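Local coordinates for 70 kDa protein (Xanthomonas sp., PDB 4B2N), which cleaves rubber (polyisoprene) oxidatively and processively, as a dioxygenase that carries two covalently bound heme c groups, at residues Leu143-Phe148 with Asp196-Thr201; Ala349-Thr354 with Tyr560-Leu565; Arg443-Gly448 with Gly491-Glu496; Ala451-Ser456 with Tyr487-Pro492. All coordinates share one frame; numbering follows the deposited sequence.

Contact 1. Residues Leu143-Phe148 with Asp196-Thr201; sequences LYPAPF and DSRLGT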
loop_
_atom_site.group_PDB
_atom_site.type_symbol
_atom_site.label_atom_id
_atom_site.label_comp_id
_atom_site.label_asym_id
_atom_site.label_seq_id
_atom_site.Cartn_x
_atom_site.Cartn_y
_atom_site.Cartn_z
ATOM N N LEU A 143 -10.230 11.339 -4.223
ATOM C CA LEU A 143 -10.488 11.091 -2.782
ATOM C C LEU A 143 -12.022 10.970 -2.566
ATOM O O LEU A 143 -12.782 10.810 -3.570
ATOM C CB LEU A 143 -9.889 12.262 -1.945
ATOM C CG LEU A 143 -8.397 12.442 -2.222
ATOM C CD1 LEU A 143 -7.867 13.632 -1.432
ATOM C CD2 LEU A 143 -7.612 11.151 -1.884
ATOM N N TYR A 144 -12.495 10.984 -1.319
ATOM C CA TYR A 144 -13.926 10.685 -1.017
ATOM C C TYR A 144 -14.361 11.571 0.143
ATOM O O TYR A 144 -13.526 11.947 0.963
ATOM C CB TYR A 144 -14.083 9.223 -0.608
ATOM C CG TYR A 144 -13.462 8.316 -1.638
ATOM C CD1 TYR A 144 -12.086 8.067 -1.599
ATOM C CD2 TYR A 144 -14.224 7.813 -2.712
ATOM C CE1 TYR A 144 -11.467 7.277 -2.552
ATOM C CE2 TYR A 144 -13.643 6.987 -3.677
ATOM C CZ TYR A 144 -12.231 6.791 -3.624
ATOM O OH TYR A 144 -11.604 6.020 -4.563
ATOM N N PRO A 145 -15.678 11.832 0.274
ATOM C CA PRO A 145 -16.235 12.376 1.516
ATOM C C PRO A 145 -15.907 11.436 2.642
ATOM O O PRO A 145 -16.027 10.194 2.542
ATOM C CB PRO A 145 -17.757 12.519 1.257
ATOM C CG PRO A 145 -18.021 11.862 -0.057
ATOM C CD PRO A 145 -16.700 11.552 -0.771
ATOM N N ALA A 146 -15.335 12.020 3.667
ATOM C CA ALA A 146 -14.858 11.216 4.788
ATOM C C ALA A 146 -16.030 10.734 5.626
ATOM O O ALA A 146 -17.007 11.417 5.743
ATOM C CB ALA A 146 -13.911 12.086 5.672
ATOM N N PRO A 147 -15.902 9.546 6.244
ATOM C CA PRO A 147 -16.910 9.070 7.164
ATOM C C PRO A 147 -16.678 9.577 8.607
ATOM O O PRO A 147 -17.341 9.118 9.504
ATOM C CB PRO A 147 -16.708 7.539 7.127
ATOM C CG PRO A 147 -15.250 7.413 6.878
ATOM C CD PRO A 147 -14.752 8.655 6.184
ATOM N N PHE A 148 -15.756 10.512 8.818
ATOM C CA PHE A 148 -15.594 11.108 10.101
ATOM C C PHE A 148 -15.436 12.621 9.878
ATOM O O PHE A 148 -15.238 13.070 8.732
ATOM C CB PHE A 148 -14.384 10.578 10.865
ATOM C CG PHE A 148 -13.127 10.519 10.042
ATOM C CD1 PHE A 148 -12.804 9.328 9.323
ATOM C CD2 PHE A 148 -12.241 11.589 10.030
ATOM C CE1 PHE A 148 -11.610 9.266 8.551
ATOM C CE2 PHE A 148 -11.042 11.529 9.253
ATOM C CZ PHE A 148 -10.772 10.388 8.506
ATOM N N ASP A 196 -7.363 3.856 1.478
ATOM C CA ASP A 196 -8.794 3.809 1.744
ATOM C C ASP A 196 -9.589 4.325 0.533
ATOM O O ASP A 196 -9.106 5.181 -0.261
ATOM C CB ASP A 196 -9.194 4.669 2.999
ATOM C CG ASP A 196 -8.739 3.972 4.307
ATOM O OD1 ASP A 196 -9.244 2.884 4.614
ATOM O OD2 ASP A 196 -7.832 4.496 4.960
ATOM N N SER A 197 -10.837 3.846 0.424
ATOM C CA SER A 197 -11.729 4.417 -0.603
ATOM C C SER A 197 -13.131 3.973 -0.307
ATOM O O SER A 197 -13.311 3.160 0.568
ATOM C CB SER A 197 -11.344 3.904 -1.994
ATOM O OG SER A 197 -11.240 2.469 -1.954
ATOM N N ARG A 198 -14.111 4.519 -1.040
ATOM C CA ARG A 198 -15.507 4.104 -0.888
ATOM C C ARG A 198 -15.764 3.302 -2.118
ATOM O O ARG A 198 -15.377 3.758 -3.195
ATOM C CB ARG A 198 -16.394 5.351 -0.904
ATOM C CG ARG A 198 -16.351 6.124 0.397
ATOM C CD ARG A 198 -17.410 7.239 0.344
ATOM N NE ARG A 198 -17.422 7.995 1.605
ATOM C CZ ARG A 198 -18.186 7.669 2.649
ATOM N NH1 ARG A 198 -18.949 6.556 2.593
ATOM N NH2 ARG A 198 -18.110 8.360 3.761
ATOM N N LEU A 199 -16.419 2.153 -1.978
ATOM C CA LEU A 199 -17.049 1.506 -3.102
ATOM C C LEU A 199 -18.567 1.561 -2.873
ATOM O O LEU A 199 -19.077 0.861 -1.969
ATOM C CB LEU A 199 -16.576 0.052 -3.205
ATOM C CG LEU A 199 -17.250 -0.721 -4.328
ATOM C CD1 LEU A 199 -17.049 0.068 -5.646
ATOM C CD2 LEU A 199 -16.652 -2.122 -4.437
ATOM N N GLY A 200 -19.271 2.298 -3.783
ATOM C CA GLY A 200 -20.653 2.757 -3.581
ATOM C C GLY A 200 -20.658 4.136 -2.948
ATOM O O GLY A 200 -19.779 4.447 -2.159
ATOM N N THR A 201 -21.615 4.956 -3.329
ATOM C CA THR A 201 -21.840 6.202 -2.675
ATOM C C THR A 201 -22.138 5.898 -1.189
ATOM O O THR A 201 -22.425 4.741 -0.761
ATOM C CB THR A 201 -23.064 6.966 -3.293
ATOM O OG1 THR A 201 -24.251 6.164 -3.111
ATOM C CG2 THR A 201 -22.870 7.165 -4.743
#

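Contact 2. Residues Ala349-Thr354 with Tyr560-Leu565; sequences ATYPKT and YDWQKL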
loop_
_atom_site.group_PDB
_atom_site.type_symbol
_atom_site.label_atom_id
_atom_site.label_comp_id
_atom_site.label_asym_id
_atom_site.label_seq_id
_atom_site.Cartn_x
_atom_site.Cartn_y
_atom_site.Cartn_z
ATOM N N ALA A 349 -15.107 -5.661 3.881
ATOM C CA ALA A 349 -16.559 -5.609 3.582
ATOM C C ALA A 349 -17.028 -6.913 2.940
ATOM O O ALA A 349 -16.261 -7.582 2.179
ATOM C CB ALA A 349 -16.849 -4.461 2.600
ATOM N N THR A 350 -18.273 -7.285 3.251
ATOM C CA THR A 350 -18.846 -8.496 2.683
ATOM C C THR A 350 -19.605 -8.124 1.425
ATOM O O THR A 350 -20.110 -7.018 1.269
ATOM C CB THR A 350 -19.808 -9.234 3.661
ATOM O OG1 THR A 350 -20.857 -8.325 4.035
ATOM C CG2 THR A 350 -19.066 -9.730 4.893
ATOM N N TYR A 351 -19.683 -9.052 0.503
ATOM C CA TYR A 351 -20.167 -8.757 -0.840
ATOM C C TYR A 351 -21.627 -8.397 -0.757
ATOM O O TYR A 351 -22.348 -9.126 -0.082
ATOM C CB TYR A 351 -20.024 -10.021 -1.625
ATOM C CG TYR A 351 -20.436 -9.877 -3.047
ATOM C CD1 TYR A 351 -19.575 -9.267 -3.973
ATOM C CD2 TYR A 351 -21.664 -10.400 -3.499
ATOM C CE1 TYR A 351 -19.938 -9.109 -5.299
ATOM C CE2 TYR A 351 -22.013 -10.299 -4.845
ATOM C CZ TYR A 351 -21.145 -9.666 -5.732
ATOM O OH TYR A 351 -21.488 -9.566 -7.056
ATOM N N PRO A 352 -22.053 -7.245 -1.358
ATOM C CA PRO A 352 -23.406 -6.763 -1.101
ATOM C C PRO A 352 -24.476 -7.332 -2.079
ATOM O O PRO A 352 -25.668 -7.082 -1.891
ATOM C CB PRO A 352 -23.254 -5.229 -1.232
ATOM C CG PRO A 352 -22.189 -5.095 -2.289
ATOM C CD PRO A 352 -21.331 -6.346 -2.265
ATOM N N LYS A 353 -24.073 -8.101 -3.088
ATOM C CA LYS A 353 -25.085 -8.653 -4.017
ATOM C C LYS A 353 -25.342 -10.145 -3.879
ATOM O O LYS A 353 -24.850 -10.821 -2.961
ATOM C CB LYS A 353 -24.760 -8.235 -5.453
ATOM C CG LYS A 353 -24.896 -6.718 -5.476
ATOM C CD LYS A 353 -24.938 -6.058 -6.820
ATOM C CE LYS A 353 -24.739 -4.570 -6.526
ATOM N NZ LYS A 353 -25.960 -3.753 -6.672
ATOM N N THR A 354 -26.173 -10.648 -4.784
ATOM C CA THR A 354 -26.605 -12.010 -4.704
ATOM C C THR A 354 -25.487 -12.986 -5.104
ATOM O O THR A 354 -24.702 -12.726 -6.023
ATOM C CB THR A 354 -27.885 -12.207 -5.575
ATOM O OG1 THR A 354 -28.139 -13.602 -5.647
ATOM C CG2 THR A 354 -27.656 -11.710 -7.025
ATOM N N TYR A 560 -19.434 -0.220 -11.003
ATOM C CA TYR A 560 -18.804 -1.497 -10.699
ATOM C C TYR A 560 -19.484 -2.580 -11.504
ATOM O O TYR A 560 -20.658 -2.402 -11.878
ATOM C CB TYR A 560 -18.800 -1.752 -9.182
ATOM C CG TYR A 560 -17.563 -2.548 -8.722
ATOM C CD1 TYR A 560 -16.318 -1.956 -8.698
ATOM C CD2 TYR A 560 -17.659 -3.861 -8.367
ATOM C CE1 TYR A 560 -15.196 -2.610 -8.276
ATOM C CE2 TYR A 560 -16.525 -4.548 -7.912
ATOM C CZ TYR A 560 -15.307 -3.937 -7.904
ATOM O OH TYR A 560 -14.222 -4.594 -7.476
ATOM N N ASP A 561 -18.706 -3.604 -11.864
ATOM C CA ASP A 561 -19.145 -4.764 -12.680
ATOM C C ASP A 561 -19.368 -5.917 -11.724
ATOM O O ASP A 561 -18.396 -6.519 -11.244
ATOM C CB ASP A 561 -18.063 -5.128 -13.700
ATOM C CG ASP A 561 -18.511 -6.250 -14.668
ATOM O OD1 ASP A 561 -19.427 -6.992 -14.284
ATOM O OD2 ASP A 561 -17.924 -6.352 -15.773
ATOM N N TRP A 562 -20.646 -6.255 -11.459
ATOM C CA TRP A 562 -20.963 -7.283 -10.505
ATOM C C TRP A 562 -20.882 -8.656 -11.141
ATOM O O TRP A 562 -21.090 -9.648 -10.459
ATOM C CB TRP A 562 -22.308 -7.021 -9.794
ATOM C CG TRP A 562 -22.211 -5.699 -9.151
ATOM C CD1 TRP A 562 -22.596 -4.468 -9.675
ATOM C CD2 TRP A 562 -21.517 -5.407 -7.901
ATOM N NE1 TRP A 562 -22.270 -3.461 -8.795
ATOM C CE2 TRP A 562 -21.610 -3.966 -7.706
ATOM C CE3 TRP A 562 -20.899 -6.191 -6.926
ATOM C CZ2 TRP A 562 -21.035 -3.334 -6.588
ATOM C CZ3 TRP A 562 -20.380 -5.568 -5.788
ATOM C CH2 TRP A 562 -20.450 -4.167 -5.624
ATOM N N GLN A 563 -20.570 -8.753 -12.426
ATOM C CA GLN A 563 -20.436 -10.091 -13.003
ATOM C C GLN A 563 -19.005 -10.534 -13.133
ATOM O O GLN A 563 -18.630 -11.614 -12.693
ATOM C CB GLN A 563 -21.066 -10.208 -14.370
ATOM C CG GLN A 563 -22.568 -9.953 -14.364
ATOM C CD GLN A 563 -23.041 -9.523 -15.750
ATOM O OE1 GLN A 563 -22.395 -9.840 -16.770
ATOM N NE2 GLN A 563 -24.141 -8.776 -15.801
ATOM N N LYS A 564 -18.210 -9.689 -13.752
ATOM C CA LYS A 564 -16.789 -9.958 -13.929
ATOM C C LYS A 564 -15.927 -9.492 -12.750
ATOM O O LYS A 564 -14.699 -9.751 -12.738
ATOM C CB LYS A 564 -16.349 -9.283 -15.234
ATOM C CG LYS A 564 -16.806 -10.117 -16.416
ATOM C CD LYS A 564 -16.245 -9.596 -17.713
ATOM C CE LYS A 564 -16.996 -10.214 -18.883
ATOM N NZ LYS A 564 -16.203 -9.990 -20.124
ATOM N N LEU A 565 -16.548 -8.707 -11.832
ATOM C CA LEU A 565 -15.990 -8.354 -10.522
ATOM C C LEU A 565 -14.834 -7.404 -10.741
ATOM O O LEU A 565 -13.669 -7.815 -10.767
ATOM C CB LEU A 565 -15.538 -9.603 -9.744
ATOM C CG LEU A 565 -16.100 -9.877 -8.371
ATOM C CD1 LEU A 565 -17.611 -9.681 -8.306
ATOM C CD2 LEU A 565 -15.737 -11.302 -7.968
#

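Contact 3. Residues Arg443-Gly448 with Gly491-Glu496; sequences RAWNSG and GPNIWE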
loop_
_atom_site.group_PDB
_atom_site.type_symbol
_atom_site.label_atom_id
_atom_site.label_comp_id
_atom_site.label_asym_id
_atom_site.label_seq_id
_atom_site.Cartn_x
_atom_site.Cartn_y
_atom_site.Cartn_z
ATOM N N ARG A 443 21.899 -3.651 2.562
ATOM C CA ARG A 443 22.816 -3.608 3.692
ATOM C C ARG A 443 22.673 -2.293 4.492
ATOM O O ARG A 443 22.843 -2.352 5.716
ATOM C CB ARG A 443 24.262 -3.754 3.257
ATOM C CG ARG A 443 24.643 -5.192 2.991
ATOM C CD ARG A 443 26.142 -5.258 2.646
ATOM N NE ARG A 443 26.460 -6.668 2.411
ATOM C CZ ARG A 443 27.582 -7.280 2.824
ATOM N NH1 ARG A 443 28.527 -6.618 3.507
ATOM N NH2 ARG A 443 27.730 -8.614 2.608
ATOM N N ALA A 444 22.423 -1.176 3.808
ATOM C CA ALA A 444 22.182 0.098 4.481
ATOM C C ALA A 444 20.964 0.006 5.450
ATOM O O ALA A 444 20.945 0.536 6.564
ATOM C CB ALA A 444 21.875 1.173 3.453
ATOM N N TRP A 445 19.890 -0.589 4.925
ATOM C CA TRP A 445 18.700 -0.862 5.697
ATOM C C TRP A 445 18.981 -1.817 6.870
ATOM O O TRP A 445 18.581 -1.554 8.029
ATOM C CB TRP A 445 17.671 -1.500 4.734
ATOM C CG TRP A 445 16.455 -1.969 5.461
ATOM C CD1 TRP A 445 16.316 -3.130 6.206
ATOM C CD2 TRP A 445 15.184 -1.290 5.537
ATOM N NE1 TRP A 445 15.033 -3.224 6.721
ATOM C CE2 TRP A 445 14.315 -2.130 6.344
ATOM C CE3 TRP A 445 14.683 -0.078 5.016
ATOM C CZ2 TRP A 445 12.991 -1.767 6.651
ATOM C CZ3 TRP A 445 13.329 0.260 5.301
ATOM C CH2 TRP A 445 12.505 -0.583 6.083
ATOM N N ASN A 446 19.573 -2.988 6.554
ATOM C CA ASN A 446 19.860 -4.068 7.503
ATOM C C ASN A 446 20.711 -3.648 8.694
ATOM O O ASN A 446 20.659 -4.265 9.759
ATOM C CB ASN A 446 20.573 -5.203 6.777
ATOM C CG ASN A 446 19.652 -5.932 5.820
ATOM O OD1 ASN A 446 18.423 -5.733 5.890
ATOM N ND2 ASN A 446 20.206 -6.791 4.939
ATOM N N SER A 447 21.532 -2.628 8.507
ATOM C CA SER A 447 22.479 -2.208 9.514
ATOM C C SER A 447 21.982 -0.963 10.256
ATOM O O SER A 447 22.805 -0.177 10.711
ATOM C CB SER A 447 23.856 -1.893 8.840
ATOM O OG SER A 447 23.696 -0.827 7.893
ATOM N N GLY A 448 20.663 -0.741 10.380
ATOM C CA GLY A 448 20.268 0.449 11.156
ATOM C C GLY A 448 18.900 0.352 11.800
ATOM O O GLY A 448 18.332 -0.729 11.955
ATOM N N GLY A 491 20.307 -5.632 12.294
ATOM C CA GLY A 491 19.105 -6.032 13.042
ATOM C C GLY A 491 18.389 -7.213 12.416
ATOM O O GLY A 491 18.756 -7.627 11.287
ATOM N N PRO A 492 17.327 -7.702 13.075
ATOM C CA PRO A 492 16.631 -8.914 12.593
ATOM C C PRO A 492 15.587 -8.577 11.516
ATOM O O PRO A 492 15.201 -9.493 10.794
ATOM C CB PRO A 492 16.036 -9.484 13.873
ATOM C CG PRO A 492 15.745 -8.249 14.707
ATOM C CD PRO A 492 16.893 -7.351 14.431
ATOM N N ASN A 493 15.196 -7.306 11.376
ATOM C CA ASN A 493 14.130 -6.873 10.425
ATOM C C ASN A 493 14.732 -6.569 9.081
ATOM O O ASN A 493 14.674 -5.452 8.533
ATOM C CB ASN A 493 13.299 -5.682 10.954
ATOM C CG ASN A 493 12.125 -5.338 10.041
ATOM O OD1 ASN A 493 11.415 -6.238 9.521
ATOM N ND2 ASN A 493 11.960 -4.033 9.753
ATOM N N ILE A 494 15.284 -7.625 8.524
ATOM C CA ILE A 494 16.076 -7.619 7.313
ATOM C C ILE A 494 15.162 -7.370 6.121
ATOM O O ILE A 494 14.115 -8.031 6.003
ATOM C CB ILE A 494 16.633 -9.078 7.101
ATOM C CG1 ILE A 494 17.656 -9.386 8.168
ATOM C CG2 ILE A 494 17.286 -9.190 5.729
ATOM C CD1 ILE A 494 18.698 -8.283 8.283
ATOM N N TRP A 495 15.581 -6.513 5.185
ATOM C CA TRP A 495 14.876 -6.408 3.900
ATOM C C TRP A 495 15.291 -7.606 3.041
ATOM O O TRP A 495 16.415 -7.615 2.562
ATOM C CB TRP A 495 15.297 -5.138 3.186
ATOM C CG TRP A 495 14.358 -4.863 2.014
ATOM C CD1 TRP A 495 14.225 -5.590 0.803
ATOM C CD2 TRP A 495 13.296 -3.850 1.970
ATOM N NE1 TRP A 495 13.192 -5.080 0.048
ATOM C CE2 TRP A 495 12.583 -4.045 0.695
ATOM C CE3 TRP A 495 12.861 -2.831 2.844
ATOM C CZ2 TRP A 495 11.535 -3.241 0.323
ATOM C CZ3 TRP A 495 11.763 -2.039 2.461
ATOM C CH2 TRP A 495 11.141 -2.215 1.217
ATOM N N GLU A 496 14.440 -8.615 2.867
ATOM C CA GLU A 496 14.834 -9.808 2.084
ATOM C C GLU A 496 15.215 -9.506 0.649
ATOM O O GLU A 496 14.660 -8.610 0.016
ATOM C CB GLU A 496 13.718 -10.864 2.044
ATOM C CG GLU A 496 13.543 -11.522 3.397
ATOM C CD GLU A 496 14.755 -12.369 3.852
ATOM O OE1 GLU A 496 15.365 -13.079 3.029
ATOM O OE2 GLU A 496 15.045 -12.396 5.071
HETATM O O HOH W 1 19.117 -8.399 2.906
#

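Contact 4. Residues Ala451-Ser456 with Tyr487-Pro492; sequences AYNNLS and YSPLGP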
loop_
_atom_site.group_PDB
_atom_site.type_symbol
_atom_site.label_atom_id
_atom_site.label_comp_id
_atom_site.label_asym_id
_atom_site.label_seq_id
_atom_site.Cartn_x
_atom_site.Cartn_y
_atom_site.Cartn_z
ATOM N N ALA A 451 16.024 -1.754 10.335
ATOM C CA ALA A 451 16.045 -3.211 10.544
ATOM C C ALA A 451 15.968 -3.514 12.047
ATOM O O ALA A 451 16.229 -4.629 12.411
ATOM C CB ALA A 451 17.306 -3.892 9.888
ATOM N N TYR A 452 15.603 -2.534 12.884
ATOM C CA TYR A 452 15.591 -2.730 14.354
ATOM C C TYR A 452 16.951 -3.239 14.872
ATOM O O TYR A 452 17.032 -4.311 15.566
ATOM C CB TYR A 452 14.529 -3.778 14.772
ATOM C CG TYR A 452 13.092 -3.409 14.625
ATOM C CD1 TYR A 452 12.496 -3.274 13.352
ATOM C CD2 TYR A 452 12.302 -3.220 15.757
ATOM C CE1 TYR A 452 11.129 -3.006 13.220
ATOM C CE2 TYR A 452 10.908 -2.964 15.649
ATOM C CZ TYR A 452 10.354 -2.855 14.385
ATOM O OH TYR A 452 9.033 -2.557 14.303
ATOM N N ASN A 453 18.011 -2.598 14.425
ATOM C CA ASN A 453 19.357 -2.943 14.886
ATOM C C ASN A 453 19.521 -2.630 16.359
ATOM O O ASN A 453 20.490 -3.011 16.938
ATOM C CB ASN A 453 20.503 -2.385 13.978
ATOM C CG ASN A 453 20.891 -0.936 14.284
ATOM O OD1 ASN A 453 20.060 -0.138 14.762
ATOM N ND2 ASN A 453 22.138 -0.566 13.956
ATOM N N ASN A 454 18.546 -1.989 16.982
ATOM C CA ASN A 454 18.614 -1.862 18.441
ATOM C C ASN A 454 18.448 -3.223 19.144
ATOM O O ASN A 454 18.745 -3.329 20.339
ATOM C CB ASN A 454 17.608 -0.849 18.965
ATOM C CG ASN A 454 16.173 -1.263 18.693
ATOM O OD1 ASN A 454 15.331 -1.204 19.599
ATOM N ND2 ASN A 454 15.882 -1.686 17.457
ATOM N N LEU A 455 18.023 -4.255 18.418
ATOM C CA LEU A 455 17.905 -5.586 18.971
ATOM C C LEU A 455 19.199 -6.423 18.829
ATOM O O LEU A 455 19.236 -7.617 19.200
ATOM C CB LEU A 455 16.743 -6.339 18.305
ATOM C CG LEU A 455 15.448 -5.559 18.280
ATOM C CD1 LEU A 455 14.417 -6.436 17.601
ATOM C CD2 LEU A 455 15.015 -5.181 19.715
ATOM N N SER A 456 20.226 -5.824 18.243
ATOM C CA SER A 456 21.525 -6.493 18.161
ATOM C C SER A 456 22.143 -6.614 19.538
ATOM O O SER A 456 21.967 -5.708 20.346
ATOM C CB SER A 456 22.482 -5.610 17.362
ATOM O OG SER A 456 23.781 -6.191 17.356
ATOM N N TYR A 487 30.151 -2.377 10.463
ATOM C CA TYR A 487 30.394 -1.220 11.299
ATOM C C TYR A 487 29.174 -1.142 12.247
ATOM O O TYR A 487 29.248 -1.501 13.428
ATOM C CB TYR A 487 30.502 0.046 10.434
ATOM C CG TYR A 487 30.688 1.296 11.253
ATOM C CD1 TYR A 487 31.878 1.490 11.978
ATOM C CD2 TYR A 487 29.689 2.259 11.363
ATOM C CE1 TYR A 487 32.089 2.646 12.739
ATOM C CE2 TYR A 487 29.895 3.403 12.152
ATOM C CZ TYR A 487 31.091 3.583 12.808
ATOM O OH TYR A 487 31.341 4.693 13.589
ATOM N N SER A 488 28.060 -0.661 11.734
ATOM C CA SER A 488 26.816 -0.615 12.545
ATOM C C SER A 488 26.261 -2.016 12.754
ATOM O O SER A 488 26.278 -2.855 11.841
ATOM C CB SER A 488 25.756 0.201 11.833
ATOM O OG SER A 488 26.214 1.506 11.497
ATOM N N PRO A 489 25.727 -2.290 13.934
ATOM C CA PRO A 489 25.233 -3.680 13.997
ATOM C C PRO A 489 24.010 -3.932 13.070
ATOM O O PRO A 489 23.244 -2.988 12.731
ATOM C CB PRO A 489 24.860 -3.858 15.448
ATOM C CG PRO A 489 24.733 -2.464 16.032
ATOM C CD PRO A 489 25.494 -1.508 15.152
ATOM N N LEU A 490 23.863 -5.185 12.694
ATOM C CA LEU A 490 22.720 -5.625 11.908
ATOM C C LEU A 490 21.508 -5.904 12.799
ATOM O O LEU A 490 21.652 -6.384 13.908
ATOM C CB LEU A 490 23.023 -6.854 11.133
ATOM C CG LEU A 490 24.268 -6.774 10.254
ATOM C CD1 LEU A 490 24.224 -7.978 9.355
ATOM C CD2 LEU A 490 24.332 -5.538 9.395
ATOM N N GLY A 491 20.307 -5.632 12.294
ATOM C CA GLY A 491 19.105 -6.032 13.042
ATOM C C GLY A 491 18.389 -7.213 12.416
ATOM O O GLY A 491 18.756 -7.627 11.287
ATOM N N PRO A 492 17.327 -7.702 13.075
ATOM C CA PRO A 492 16.631 -8.914 12.593
ATOM C C PRO A 492 15.587 -8.577 11.516
ATOM O O PRO A 492 15.201 -9.493 10.794
ATOM C CB PRO A 492 16.036 -9.484 13.873
ATOM C CG PRO A 492 15.745 -8.249 14.707
ATOM C CD PRO A 492 16.893 -7.351 14.431
HETATM O O HOH W 2 23.506 -7.603 15.316
#

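Contact 1. Residues Leu143-Phe148 with Asp196-Thr201
Immediately after the CXXCH attachment motif of heme c #1 (Cys191, Cys194 and the axial His195), Ser197 and Arg198 pack on Tyr144 and Pro145 of the loop between helix 133-141 and strand 151-152. The chain leaves helix 192-195 at Asp196, and the touching parts of the two loops run 92° apart. One face of the Tyr144 ring lies on backbone: Arg198 N sits over its centre, while Ser197 CA, nearer the rim, makes a CH-pi contact 3.9 Å from the ring centroid. Further out, Tyr144 OH comes 3.3 Å from Ser197 CB and forms a hydrogen bond with Asn213. Tyr555 meets the same ring edge-to-face. Asp196 turns its carboxylate to Ser192 OG and Gly210 N, bonds that probably help to hold the chain where it leaves the helix. Arg198, extended from CG to NE, slides past Tyr144 in the opposite direction, its CD 4.0 Å from Tyr144 CB. Its guanidinium then grips one backbone oxygen side-on with two nitrogens. Arg198 NE gives Pro145 O the straighter bond (2.8 Å, 155°). Arg198 NH2 bends more to reach Pro145 O at 3.0 Å (138°), arriving from above the carbonyl plane, although the oxygen stays in the guanidinium plane. The same NH2 touches Pro147 CB at 3.7 Å.

Contact 2. Residues Ala349-Thr354 with Tyr560-Leu565
Lys353 lies across one face of the Trp562 indole, the two side chains crossing at about a right angle. Lys353 CE is centred over the five-membered ring, 3.4 Å from its centroid, in a CH-pi contact. The chain bends at its last torsion (chi4 -107°), and Lys353 NZ ends 4.5 Å from the same centroid, 17° off the ring normal, as a cation-pi partner. At the benzo end of the indole, Tyr351 CE1 meets Trp562 CE3 at 3.5 Å from near the indole plane; the two rings are oblique, their planes 67° apart. Pro352 CD adds a contact of 3.7 Å to Trp562 CZ3, and Leu565 CD1 reaches Tyr351 CE1 at 3.8 Å. Behind this first shell, Tyr560 CD2 backs the opposite face of the indole, and Trp562 NE1 donates to Phe557 O. Tyr351 is met edge-to-face by Trp510 and touches Lys660 of helix 649-660. After strand 560-561 the chain reverses through an Asx turn: Asp561 OD1 accepts from Gln563 N (2.8 Å) nearly along its C-O bond and from Lys564 N (3.0 Å) well above the carboxylate plane, on the same side. Apolar side chains and the lysine over the indole carry this surface contact, probably through dispersion and the attraction of a charged ammonium for the electron-rich ring.

Contact 3. Residues Arg443-Gly448 with Gly491-Glu496
Trp445 and Trp495 form a T-shaped (edge-to-face) pair, the edge of Trp495 directed at one face of Trp445, with planes 82° apart and six-membered-ring centroids 5.0 Å apart. Trp495 CE3 stands over the centre of the Trp445 ring, and on the same indole Trp495 CB makes a CH-pi contact 4.0 Å from the centroid of the five-membered ring. At the edge of Trp445, NE1 donates in the ring plane to Asn493 O (2.9 Å, 160°), nearly along the C=O axis. Trp450 and Leu306 of strand 306-307 also pack on Trp445. The arrangement belongs to the C-terminal end of helix 439-446, against which the loop before strand 500-502 turns through an inverse gamma turn centred on Asn493. Trp495 lies close to the heme c #1 site: its side chain is about 4 Å from that of Phe301, which belongs to that site.

Asn446, the last helical residue, faces the loop twice. Its backbone O accepts from Gly491 N at 2.9 Å. Its side chain, with CG anti to the carbonyl carbon (chi1 -70°), crosses Ile494 at about a right angle, Asn446 CG lying 3.5 Å from Ile494 CD1. Asn446 OD1 takes Trp495 N in the plane of its carbonyl at 3.0 Å. The other branch of the amide completes the bridge through one water, which accepts from Asn446 ND2 (2.8 Å) and donates to Trp495 O.

Contact 4. Residues Ala451-Ser456 with Tyr487-Pro492
Asn453 opens a short 3-10 turn, 453-455, that packs on the proline-rich loop 487-492 following helix 467-481. Among the polar contacts, one direct hydrogen bond crosses: Asn453 ND2 to Pro489 O, 2.9 Å and 154°, with the acceptor in the amide plane. A water donates to Leu490 O and also bonds to Ser456 OG, which has a further partner in Ser458 N. Backbone meets backbone at Gly491, where no side chain intervenes: Gly491 CA comes within 3.6 Å of Asn453 CA and gives a CA-H...O contact to Ala451 O at 3.3 Å. The apolar contact is made by Leu455 CD1, which rests 3.7 Å from Pro492 CG, the side chains crossing at about a right angle; Phe77 touches the same proline. The Tyr452 ring leads away from the loop and stacks on His312, its OH bonding to Val311 N. Close approaches of oxygen and carbon make up the last group. Tyr452 O lies 3.2 Å from Pro492 CD, and Asn453 CB approaches Pro489 O to 3.1 Å. On the N-terminal side of Gly491, Ser456 OG touches Pro489 CB at 3.2 Å.

The four contacts form two pairs on opposite sides of the chain's centre. Contacts 1 and 2, centres about 17 Å apart, meet where Leu199 CD1 packs on Tyr560 CD1 at 3.7 Å. Contacts 3 and 4, centres about 7 Å apart, share Gly491 and Pro492, and together join the end of helix 439-446, the 3-10 turn after it and the loop following helix 467-481. Along the chain, contact 1 closes first; contacts 3 and 4 then fall between the two segments of contact 2. Contact 1 follows the heme-binding His195, and contact 3, across the chain's centre, lies near Phe301 and Arg432 of the same heme site. The Leu565 side chain of contact 2 is about 8 Å from a bound heme c.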